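Local coordinates for general stress protein 26 (Bacillus anthracis, PDB 3EC6) that is of unknown function but binds FAD in the crystal, consistent with its membership of the flavin-binding pyridoxamine 5'-phosphate oxidase family, at residues L83-E88 / L115-P120. Numbering follows the deposited sequence. Where two conformers were deposited one is given.
Sequences LASIEE and LIKINP
S85 and K117 face each other as a hydrogen-bonded pair in the middle of an antiparallel ladder that joins strands 77-87 and 113-126 of the flavin-binding split-barrel fold. The amide N of K117 gives S85 O a nearly straight bond of 2.8 Å, and S85 N returns one to K117 O. E87 and L115 form the next such pair, closed by E87 N to L115 O at 2.8 Å and by L115 N to E87 O. Toward the other end the ladder slackens: N119 N still reaches L83 O at 3.0 Å, but the return bond from L83 N to N119 O is weak, and a water accepting from that N and donating to that O links the same two atoms alongside it. The non-hydrogen-bonded pairs add CA-H...O contacts, A84 CA coming within 3.1 Å of K117 O.

A84, I86, I116 and I118 share one apolar face. There CD1 of I86 touches CG1 of I116 at 4.0 Å as the two side chains cross, while A84 CB meets CG2 of I116. I53 and I56 of helix 51-58 pack on this face, and the I116 side chain lies about 7 Å from the bound FAD.

L83, S85, E87, L115, K117 and N119 occupy the opposite face, where L92 of helix 90-96 packs on E87 and L115. CB of K117 passes S85 OG; its CG stands anti to the backbone N (chi1 171°) and the chain beyond is extended, carrying NZ to the water it shares with E87. The carboxylate of E87 accepts a bond from D89 N at OE2; its OE1 stays 4.6 Å from K117 NZ, and that one water spans them, donating to OE1 and accepting from NZ at 3.1 Å.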
loop_
_atom_site.group_PDB
_atom_site.type_symbol
_atom_site.label_atom_id
_atom_site.label_comp_id
_atom_site.label_asym_id
_atom_site.label_seq_id
_atom_site.Cartn_x
_atom_site.Cartn_y
_atom_site.Cartn_z
ATOM N N LEU A 83 -12.926 9.495 2.216
ATOM C CA LEU A 83 -12.837 10.367 1.037
ATOM C C LEU A 83 -11.810 11.464 1.249
ATOM O O LEU A 83 -11.687 12.024 2.338
ATOM C CB LEU A 83 -14.208 10.969 0.706
ATOM C CG LEU A 83 -15.177 10.092 -0.094
ATOM C CD1 LEU A 83 -15.634 8.858 0.696
ATOM C CD2 LEU A 83 -16.382 10.906 -0.537
ATOM N N ALA A 84 -11.049 11.738 0.196
ATOM C CA ALA A 84 -10.016 12.725 0.208
ATOM C C ALA A 84 -10.447 13.993 -0.527
ATOM O O ALA A 84 -11.303 13.983 -1.437
ATOM C CB ALA A 84 -8.782 12.115 -0.478
ATOM N N SER A 85 -9.871 15.096 -0.063
ATOM C CA SER A 85 -9.992 16.377 -0.759
ATOM C C SER A 85 -8.651 17.111 -0.642
ATOM O O SER A 85 -7.750 16.679 0.075
ATOM C CB SER A 85 -11.150 17.177 -0.160
ATOM O OG SER A 85 -10.911 17.432 1.207
ATOM N N ILE A 86 -8.533 18.239 -1.335
ATOM C CA ILE A 86 -7.275 19.012 -1.284
ATOM C C ILE A 86 -7.474 20.189 -0.359
ATOM O O ILE A 86 -8.527 20.868 -0.387
ATOM C CB ILE A 86 -6.898 19.472 -2.695
ATOM C CG1 ILE A 86 -6.745 18.253 -3.599
ATOM C CG2 ILE A 86 -5.509 20.220 -2.665
ATOM C CD1 ILE A 86 -5.990 17.118 -3.005
ATOM N N GLU A 87 -6.479 20.440 0.485
ATOM C CA GLU A 87 -6.572 21.458 1.533
ATOM C C GLU A 87 -5.382 22.393 1.307
ATOM O O GLU A 87 -4.224 21.947 1.202
ATOM C CB GLU A 87 -6.569 20.776 2.930
ATOM C CG GLU A 87 -6.423 21.760 4.087
ATOM C CD GLU A 87 -7.640 22.664 4.251
ATOM O OE1 GLU A 87 -8.568 22.240 4.973
ATOM O OE2 GLU A 87 -7.660 23.805 3.738
ATOM N N GLU A 88 -5.672 23.697 1.181
ATOM C CA GLU A 88 -4.598 24.660 0.962
ATOM C C GLU A 88 -4.521 25.649 2.149
ATOM O O GLU A 88 -3.859 26.671 2.037
ATOM C CB GLU A 88 -4.793 25.442 -0.350
ATOM C CG GLU A 88 -4.897 24.528 -1.551
ATOM C CD GLU A 88 -4.435 25.152 -2.846
ATOM O OE1 GLU A 88 -3.451 25.931 -2.856
ATOM O OE2 GLU A 88 -5.042 24.822 -3.873
ATOM N N LEU A 115 -2.067 20.060 0.745
ATOM C CA LEU A 115 -2.322 18.899 1.603
ATOM C C LEU A 115 -3.447 18.046 1.009
ATOM O O LEU A 115 -4.454 18.564 0.527
ATOM C CB LEU A 115 -2.732 19.331 3.021
ATOM C CG LEU A 115 -1.640 20.014 3.849
ATOM C CD1 LEU A 115 -2.308 20.687 5.062
ATOM C CD2 LEU A 115 -0.561 19.030 4.268
ATOM N N ILE A 116 -3.264 16.722 1.073
ATOM C CA ILE A 116 -4.404 15.832 0.855
ATOM C C ILE A 116 -5.027 15.561 2.236
ATOM O O ILE A 116 -4.344 15.134 3.155
ATOM C CB ILE A 116 -3.933 14.546 0.270
ATOM C CG1 ILE A 116 -3.302 14.782 -1.090
ATOM C CG2 ILE A 116 -5.126 13.594 0.183
ATOM C CD1 ILE A 116 -2.659 13.490 -1.683
ATOM N N LYS A 117 -6.322 15.878 2.374
ATOM C CA LYS A 117 -7.062 15.747 3.612
ATOM C C LYS A 117 -7.879 14.478 3.504
ATOM O O LYS A 117 -8.624 14.279 2.552
ATOM C CB LYS A 117 -8.007 16.950 3.776
ATOM C CG LYS A 117 -8.962 16.758 4.942
ATOM C CD LYS A 117 -9.748 18.041 5.170
ATOM C CE LYS A 117 -10.805 17.875 6.241
ATOM N NZ LYS A 117 -11.625 19.113 6.360
ATOM N N ILE A 118 -7.762 13.575 4.465
ATOM C CA ILE A 118 -8.487 12.293 4.372
ATOM C C ILE A 118 -9.469 12.252 5.534
ATOM O O ILE A 118 -9.073 12.205 6.720
ATOM C CB ILE A 118 -7.512 11.101 4.470
ATOM C CG1 ILE A 118 -6.608 11.094 3.275
ATOM C CG2 ILE A 118 -8.316 9.766 4.459
ATOM C CD1 ILE A 118 -5.354 10.371 3.493
ATOM N N ASN A 119 -10.752 12.309 5.196
ATOM C CA ASN A 119 -11.826 12.285 6.193
ATOM C C ASN A 119 -12.236 10.850 6.390
ATOM O O ASN A 119 -12.802 10.261 5.482
ATOM C CB ASN A 119 -13.044 13.086 5.741
ATOM C CG ASN A 119 -12.879 14.548 5.997
ATOM O OD1 ASN A 119 -12.547 15.304 5.102
ATOM N ND2 ASN A 119 -13.062 14.950 7.248
ATOM N N PRO A 120 -11.904 10.264 7.542
ATOM C CA PRO A 120 -12.123 8.829 7.651
ATOM C C PRO A 120 -13.621 8.501 7.828
ATOM O O PRO A 120 -14.352 9.217 8.524
ATOM C CB PRO A 120 -11.375 8.442 8.940
ATOM C CG PRO A 120 -11.552 9.739 9.811
ATOM C CD PRO A 120 -11.359 10.838 8.792
HETATM O O HOH W 1 -15.182 10.397 4.258
HETATM O O HOH W 2 -11.901 15.111 2.577
HETATM O O HOH W 3 -9.186 20.811 7.109
#